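PDB 2OZT: Tlr1174 protein, which converts 2-succinyl-6-hydroxy-2,4-cyclohexadiene-1-carboxylate to 2-succinylbenzoate by loss of water, a divalent-metal-dependent step in phylloquinone biosynthesis. Local coordinates for residues L274-F284 and F298-L309. Residues are numbered along the deposited sequence; the frame is centred on the assembly and turned at random.
Sequences LEGAIARTAIF and FGVDRWRSAPLL
Arg280 reaches from the helix into the bend of 298-309, its guanidinium sandwiched between Val300 CG2 on one face and Ala306 CB on the other, the methyl of Ala306 3.5 Å from CZ. NH2 donates to Arg304 O at 2.8 Å, arriving above the carbonyl plane, while NE forms a salt bridge with Glu275 OE1, which Ser272 also holds. The extended chain carries CD to the edge of the Phe298 ring, whose face receives the edge of Phe284 in a T-shaped pair with planes at 80°. Leu308 CD1 in turn sits over a face of Phe284. Farther along, Leu309 N donates almost straight (172°) to Thr281 OG1, which itself donates to Ala277 O. Arg304, with CG anti to its backbone N (chi1 -176°), lays its guanidinium flat over the Glu275-Gly276 peptide; NH1 bonds Leu274 O at 3.0 Å and NH2 forms a salt bridge with Glu12. A leucine here would probably leave Glu12 without this charged mate and take from Leu274 O one of its donors, Arg28 being another. Packing is looser toward solvent: the salt bridge from Asp301 OD1 to Arg280 NH1 is long, at 3.9 Å, NH1 also donates to a water, and Pro307 lies exposed. In the barrel domain of this mandelate racemase/muconate lactonizing enzyme family member, Glu275 lies about 6 Å, side chain to side chain, from Lys245, the predicted proton acceptor. Arg304 from the loop and Ile278 from the helix both touch strands 23-36 and 42-47 of the N-terminal domain, while Leu309 and Thr281 pack against helix 312-320.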
ATOM      1  N   LEU A 274       3.821   4.974  -1.933  1.00 14.06           N
ATOM      2  CA  LEU A 274       4.906   5.960  -2.149  1.00 15.77           C
ATOM      3  C   LEU A 274       4.624   7.248  -1.406  1.00 15.79           C
ATOM      4  O   LEU A 274       4.713   8.371  -1.950  1.00 16.57           O
ATOM      5  CB  LEU A 274       5.126   6.215  -3.659  1.00 15.78           C
ATOM      6  CG  LEU A 274       5.522   4.989  -4.486  1.00 18.60           C
ATOM      7  CD1 LEU A 274       5.717   5.448  -5.931  1.00 21.78           C
ATOM      8  CD2 LEU A 274       6.780   4.313  -3.953  1.00 21.90           C
ATOM      9  N   GLU A 275       4.280   7.076  -0.137  1.00 14.87           N
ATOM     10  CA  GLU A 275       3.996   8.201   0.754  1.00 14.26           C
ATOM     11  C   GLU A 275       5.279   8.603   1.490  1.00 14.27           C
ATOM     12  O   GLU A 275       6.297   7.921   1.421  1.00 15.34           O
ATOM     13  CB  GLU A 275       2.860   7.841   1.746  1.00 14.16           C
ATOM     14  CG  GLU A 275       3.179   6.710   2.697  1.00 14.44           C
ATOM     15  CD  GLU A 275       3.242   5.334   2.027  1.00 14.74           C
ATOM     16  OE1 GLU A 275       4.368   4.867   1.762  1.00 17.20           O
ATOM     17  OE2 GLU A 275       2.173   4.737   1.824  1.00 15.58           O
ATOM     18  N   GLY A 276       5.228   9.718   2.231  1.00 14.87           N
ATOM     19  CA  GLY A 276       6.438  10.190   2.895  1.00 16.03           C
ATOM     20  C   GLY A 276       6.548   9.659   4.316  1.00 15.68           C
ATOM     21  O   GLY A 276       5.746   8.798   4.750  1.00 14.80           O
ATOM     22  N   ALA A 277       7.558  10.161   5.042  1.00 16.34           N
ATOM     23  CA  ALA A 277       7.884   9.643   6.364  1.00 15.34           C
ATOM     24  C   ALA A 277       6.796   9.886   7.414  1.00 15.51           C
ATOM     25  O   ALA A 277       6.638   9.070   8.341  1.00 15.29           O
ATOM     26  CB  ALA A 277       9.191  10.272   6.833  1.00 17.00           C
ATOM     27  N   ILE A 278       6.040  10.962   7.285  1.00 15.50           N
ATOM     28  CA  ILE A 278       4.966  11.201   8.258  1.00 15.14           C
ATOM     29  C   ILE A 278       3.912  10.084   8.148  1.00 14.98           C
ATOM     30  O   ILE A 278       3.588   9.422   9.113  1.00 14.80           O
ATOM     31  CB  ILE A 278       4.380  12.598   8.123  1.00 14.90           C
ATOM     32  CG1 ILE A 278       5.450  13.590   8.593  1.00 15.27           C
ATOM     33  CG2 ILE A 278       3.084  12.719   8.915  1.00 15.35           C
ATOM     34  CD1 ILE A 278       5.038  15.100   8.373  1.00 17.55           C
ATOM     35  N   ALA A 279       3.447   9.824   6.921  1.00 14.06           N
ATOM     36  CA  ALA A 279       2.457   8.760   6.712  1.00 13.43           C
ATOM     37  C   ALA A 279       3.034   7.398   7.033  1.00 14.23           C
ATOM     38  O   ALA A 279       2.376   6.586   7.655  1.00 13.90           O
ATOM     39  CB  ALA A 279       2.019   8.777   5.223  1.00 13.48           C
ATOM     40  N   ARG A 280       4.259   7.127   6.569  1.00 13.97           N
ATOM     41  CA  ARG A 280       4.840   5.769   6.820  1.00 14.47           C
ATOM     42  C   ARG A 280       4.974   5.525   8.327  1.00 15.07           C
ATOM     43  O   ARG A 280       4.661   4.431   8.786  1.00 14.53           O
ATOM     44  CB  ARG A 280       6.207   5.571   6.152  1.00 16.72           C
ATOM     45  CG  ARG A 280       6.087   5.512   4.681  1.00 20.16           C
ATOM     46  CD  ARG A 280       7.221   4.777   3.946  1.00 21.81           C
ATOM     47  NE  ARG A 280       7.180   5.286   2.578  1.00 23.92           N
ATOM     48  CZ  ARG A 280       8.139   5.179   1.658  1.00 23.06           C
ATOM     49  NH1 ARG A 280       9.274   4.506   1.919  1.00 22.80           N
ATOM     50  NH2 ARG A 280       7.940   5.741   0.471  1.00 23.20           N
ATOM     51  N   THR A 281       5.426   6.535   9.079  1.00 14.58           N
ATOM     52  CA  THR A 281       5.600   6.340  10.515  1.00 14.51           C
ATOM     53  C   THR A 281       4.249   6.136  11.186  1.00 13.53           C
ATOM     54  O   THR A 281       4.121   5.277  12.064  1.00 14.72           O
ATOM     55  CB  THR A 281       6.363   7.507  11.160  1.00 15.49           C
ATOM     56  OG1 THR A 281       7.580   7.715  10.451  1.00 16.19           O
ATOM     57  CG2 THR A 281       6.751   7.137  12.608  1.00 16.27           C
ATOM     58  N   ALA A 282       3.237   6.875  10.755  1.00 13.36           N
ATOM     59  CA  ALA A 282       1.891   6.669  11.238  1.00 13.06           C
ATOM     60  C   ALA A 282       1.394   5.246  10.970  1.00 13.81           C
ATOM     61  O   ALA A 282       0.704   4.648  11.805  1.00 14.83           O
ATOM     62  CB  ALA A 282       0.942   7.653  10.589  1.00 13.44           C
ATOM     63  N   ILE A 283       1.708   4.712   9.785  1.00 13.68           N
ATOM     64  CA  ILE A 283       1.286   3.366   9.468  1.00 12.92           C
ATOM     65  C   ILE A 283       2.018   2.344  10.348  1.00 11.54           C
ATOM     66  O   ILE A 283       1.388   1.423  10.870  1.00 12.64           O
ATOM     67  CB  ILE A 283       1.518   3.071   7.959  1.00 13.26           C
ATOM     68  CG1 ILE A 283       0.583   3.938   7.117  1.00 12.64           C
ATOM     69  CG2 ILE A 283       1.236   1.591   7.668  1.00 14.40           C
ATOM     70  CD1 ILE A 283       0.963   3.937   5.573  1.00 15.34           C
ATOM     71  N   PHE A 284       3.340   2.485  10.467  1.00 12.08           N
ATOM     72  CA  PHE A 284       4.059   1.587  11.384  1.00 12.48           C
ATOM     73  C   PHE A 284       3.496   1.660  12.821  1.00 14.02           C
ATOM     74  O   PHE A 284       3.469   0.625  13.507  1.00 15.51           O
ATOM     75  CB  PHE A 284       5.570   1.803  11.346  1.00 13.51           C
ATOM     76  CG  PHE A 284       6.242   1.070  10.201  1.00 14.99           C
ATOM     77  CD1 PHE A 284       5.937   1.386   8.876  1.00 18.26           C
ATOM     78  CD2 PHE A 284       7.184   0.085  10.463  1.00 15.89           C
ATOM     79  CE1 PHE A 284       6.561   0.694   7.820  1.00 20.78           C
ATOM     80  CE2 PHE A 284       7.813  -0.579   9.449  1.00 19.04           C
ATOM     81  CZ  PHE A 284       7.522  -0.292   8.115  1.00 19.39           C
ATOM     82  N   PHE A 298       6.604  -2.427   1.495  1.00 13.92           N
ATOM     83  CA  PHE A 298       7.254  -1.136   1.709  1.00 15.48           C
ATOM     84  C   PHE A 298       8.685  -1.123   1.208  1.00 16.93           C
ATOM     85  O   PHE A 298       9.462  -0.209   1.588  1.00 17.80           O
ATOM     86  CB  PHE A 298       7.178  -0.736   3.188  1.00 16.17           C
ATOM     87  CG  PHE A 298       5.851  -0.096   3.574  1.00 14.79           C
ATOM     88  CD1 PHE A 298       5.724   1.296   3.615  1.00 18.42           C
ATOM     89  CD2 PHE A 298       4.719  -0.867   3.865  1.00 16.02           C
ATOM     90  CE1 PHE A 298       4.495   1.886   3.954  1.00 18.50           C
ATOM     91  CE2 PHE A 298       3.513  -0.275   4.212  1.00 15.11           C
ATOM     92  CZ  PHE A 298       3.406   1.103   4.258  1.00 18.70           C
ATOM     93  N   GLY A 299       8.983  -2.051   0.291  1.00 16.84           N
ATOM     94  CA  GLY A 299      10.347  -2.176  -0.306  1.00 17.65           C
ATOM     95  C   GLY A 299      10.534  -1.225  -1.463  1.00 18.29           C
ATOM     96  O   GLY A 299      10.977  -1.632  -2.536  1.00 19.79           O
ATOM     97  N   VAL A 300      10.203   0.050  -1.232  1.00 17.52           N
ATOM     98  CA  VAL A 300      10.032   1.015  -2.313  1.00 18.08           C
ATOM     99  C   VAL A 300      11.077   2.138  -2.253  1.00 18.32           C
ATOM    100  O   VAL A 300      10.888   3.165  -2.886  1.00 18.14           O
ATOM    101  CB  VAL A 300       8.610   1.652  -2.282  1.00 17.17           C
ATOM    102  CG1 VAL A 300       7.512   0.574  -2.529  1.00 18.68           C
ATOM    103  CG2 VAL A 300       8.371   2.387  -0.935  1.00 17.31           C
ATOM    104  N   ASP A 301      12.150   1.932  -1.495  1.00 20.24           N
ATOM    105  CA  ASP A 301      13.205   2.954  -1.337  1.00 21.28           C
ATOM    106  C   ASP A 301      13.850   3.429  -2.606  1.00 21.50           C
ATOM    107  O   ASP A 301      14.361   4.540  -2.629  1.00 21.51           O
ATOM    108  CB  ASP A 301      14.325   2.456  -0.432  1.00 22.30           C
ATOM    109  CG  ASP A 301      13.933   2.448   1.014  1.00 26.95           C
ATOM    110  OD1 ASP A 301      12.857   2.958   1.358  1.00 32.24           O
ATOM    111  OD2 ASP A 301      14.718   1.916   1.811  1.00 32.85           O
ATOM    112  N   ARG A 302      13.855   2.614  -3.651  1.00 22.02           N
ATOM    113  CA  ARG A 302      14.422   3.084  -4.921  1.00 23.14           C
ATOM    114  C   ARG A 302      13.734   4.327  -5.418  1.00 22.79           C
ATOM    115  O   ARG A 302      14.392   5.205  -6.012  1.00 23.39           O
ATOM    116  CB  ARG A 302      14.342   2.017  -5.999  1.00 24.10           C
ATOM    117  CG  ARG A 302      15.465   1.035  -5.893  1.00 25.94           C
ATOM    118  CD  ARG A 302      15.444   0.040  -7.026  1.00 29.09           C
ATOM    119  NE  ARG A 302      15.650   0.692  -8.312  1.00 26.28           N
ATOM    120  CZ  ARG A 302      15.522   0.071  -9.478  1.00 33.94           C
ATOM    121  NH1 ARG A 302      15.170  -1.215  -9.506  1.00 34.64           N
ATOM    122  NH2 ARG A 302      15.736   0.730 -10.608  1.00 33.21           N
ATOM    123  N   TRP A 303      12.410   4.389  -5.238  1.00 22.74           N
ATOM    124  CA  TRP A 303      11.602   5.491  -5.764  1.00 22.80           C
ATOM    125  C   TRP A 303      11.350   6.524  -4.715  1.00 21.90           C
ATOM    126  O   TRP A 303      11.480   7.715  -4.973  1.00 23.32           O
ATOM    127  CB  TRP A 303      10.289   4.999  -6.402  1.00 24.54           C
ATOM    128  CG  TRP A 303      10.652   4.009  -7.412  1.00 26.85           C
ATOM    129  CD1 TRP A 303      11.131   4.257  -8.678  1.00 28.99           C
ATOM    130  CD2 TRP A 303      10.751   2.607  -7.214  1.00 28.26           C
ATOM    131  NE1 TRP A 303      11.477   3.076  -9.290  1.00 29.95           N
ATOM    132  CE2 TRP A 303      11.247   2.045  -8.413  1.00 29.69           C
ATOM    133  CE3 TRP A 303      10.449   1.758  -6.141  1.00 29.54           C
ATOM    134  CZ2 TRP A 303      11.432   0.667  -8.572  1.00 28.27           C
ATOM    135  CZ3 TRP A 303      10.643   0.389  -6.304  1.00 27.81           C
ATOM    136  CH2 TRP A 303      11.139  -0.137  -7.509  1.00 28.59           C
ATOM    137  N   ARG A 304      10.981   6.095  -3.518  1.00 19.94           N
ATOM    138  CA  ARG A 304      10.797   7.092  -2.463  1.00 19.91           C
ATOM    139  C   ARG A 304      11.237   6.580  -1.123  1.00 21.14           C
ATOM    140  O   ARG A 304      10.564   5.788  -0.477  1.00 21.15           O
ATOM    141  CB  ARG A 304       9.363   7.604  -2.389  1.00 20.65           C
ATOM    142  CG  ARG A 304       9.222   8.703  -1.349  1.00 19.05           C
ATOM    143  CD  ARG A 304       7.860   9.366  -1.424  1.00 17.53           C
ATOM    144  NE  ARG A 304       7.822  10.544  -0.548  1.00 17.36           N
ATOM    145  CZ  ARG A 304       6.755  11.326  -0.389  1.00 16.32           C
ATOM    146  NH1 ARG A 304       5.582  11.012  -0.901  1.00 16.24           N
ATOM    147  NH2 ARG A 304       6.824  12.369   0.437  1.00 17.59           N
ATOM    148  N   SER A 305      12.387   7.079  -0.715  1.00 22.99           N
ATOM    149  CA  SER A 305      12.945   6.759   0.553  1.00 23.79           C
ATOM    150  C   SER A 305      12.275   7.651   1.591  1.00 23.80           C
ATOM    151  O   SER A 305      12.141   8.864   1.402  1.00 24.18           O
ATOM    152  CB  SER A 305      14.465   6.992   0.477  1.00 24.49           C
ATOM    153  OG  SER A 305      15.028   6.978   1.761  1.00 26.71           O
ATOM    154  N   ALA A 306      11.849   7.040   2.682  1.00 22.61           N
ATOM    155  CA  ALA A 306      11.152   7.786   3.732  1.00 23.05           C
ATOM    156  C   ALA A 306      11.434   7.129   5.070  1.00 23.02           C
ATOM    157  O   ALA A 306      10.620   6.368   5.613  1.00 22.21           O
ATOM    158  CB  ALA A 306       9.654   7.840   3.428  1.00 23.36           C
ATOM    159  N   PRO A 307      12.633   7.366   5.600  1.00 23.56           N
ATOM    160  CA  PRO A 307      12.993   6.762   6.879  1.00 22.89           C
ATOM    161  C   PRO A 307      12.016   7.150   7.993  1.00 22.38           C
ATOM    162  O   PRO A 307      11.559   8.303   8.065  1.00 22.03           O
ATOM    163  CB  PRO A 307      14.398   7.332   7.139  1.00 24.12           C
ATOM    164  CG  PRO A 307      14.928   7.591   5.711  1.00 23.89           C
ATOM    165  CD  PRO A 307      13.735   8.165   5.023  1.00 24.13           C
ATOM    166  N   LEU A 308      11.673   6.182   8.836  1.00 22.14           N
ATOM    167  CA  LEU A 308      10.737   6.458   9.915  1.00 21.81           C
ATOM    168  C   LEU A 308      11.267   7.540  10.852  1.00 21.59           C
ATOM    169  O   LEU A 308      12.489   7.613  11.103  1.00 22.03           O
ATOM    170  CB  LEU A 308      10.375   5.194  10.690  1.00 23.04           C
ATOM    171  CG  LEU A 308       9.899   4.007   9.844  1.00 22.53           C
ATOM    172  CD1 LEU A 308       9.391   2.945  10.767  1.00 25.42           C
ATOM    173  CD2 LEU A 308       8.803   4.426   8.846  1.00 23.37           C
ATOM    174  N   LEU A 309      10.352   8.352  11.354  1.00 19.94           N
ATOM    175  CA  LEU A 309      10.673   9.482  12.213  1.00 21.02           C
ATOM    176  C   LEU A 309      10.718   9.049  13.671  1.00 21.41           C
ATOM    177  O   LEU A 309       9.735   8.549  14.201  1.00 21.06           O
ATOM    178  CB  LEU A 309       9.625  10.566  12.002  1.00 19.98           C
ATOM    179  CG  LEU A 309       9.587  11.091  10.553  1.00 21.83           C
ATOM    180  CD1 LEU A 309       8.313  11.888  10.340  1.00 21.50           C
ATOM    181  CD2 LEU A 309      10.773  11.953  10.256  1.00 22.99           C
TER
HETATM  182  O   HOH W   1       9.552   2.435   3.688  1.00 34.77           O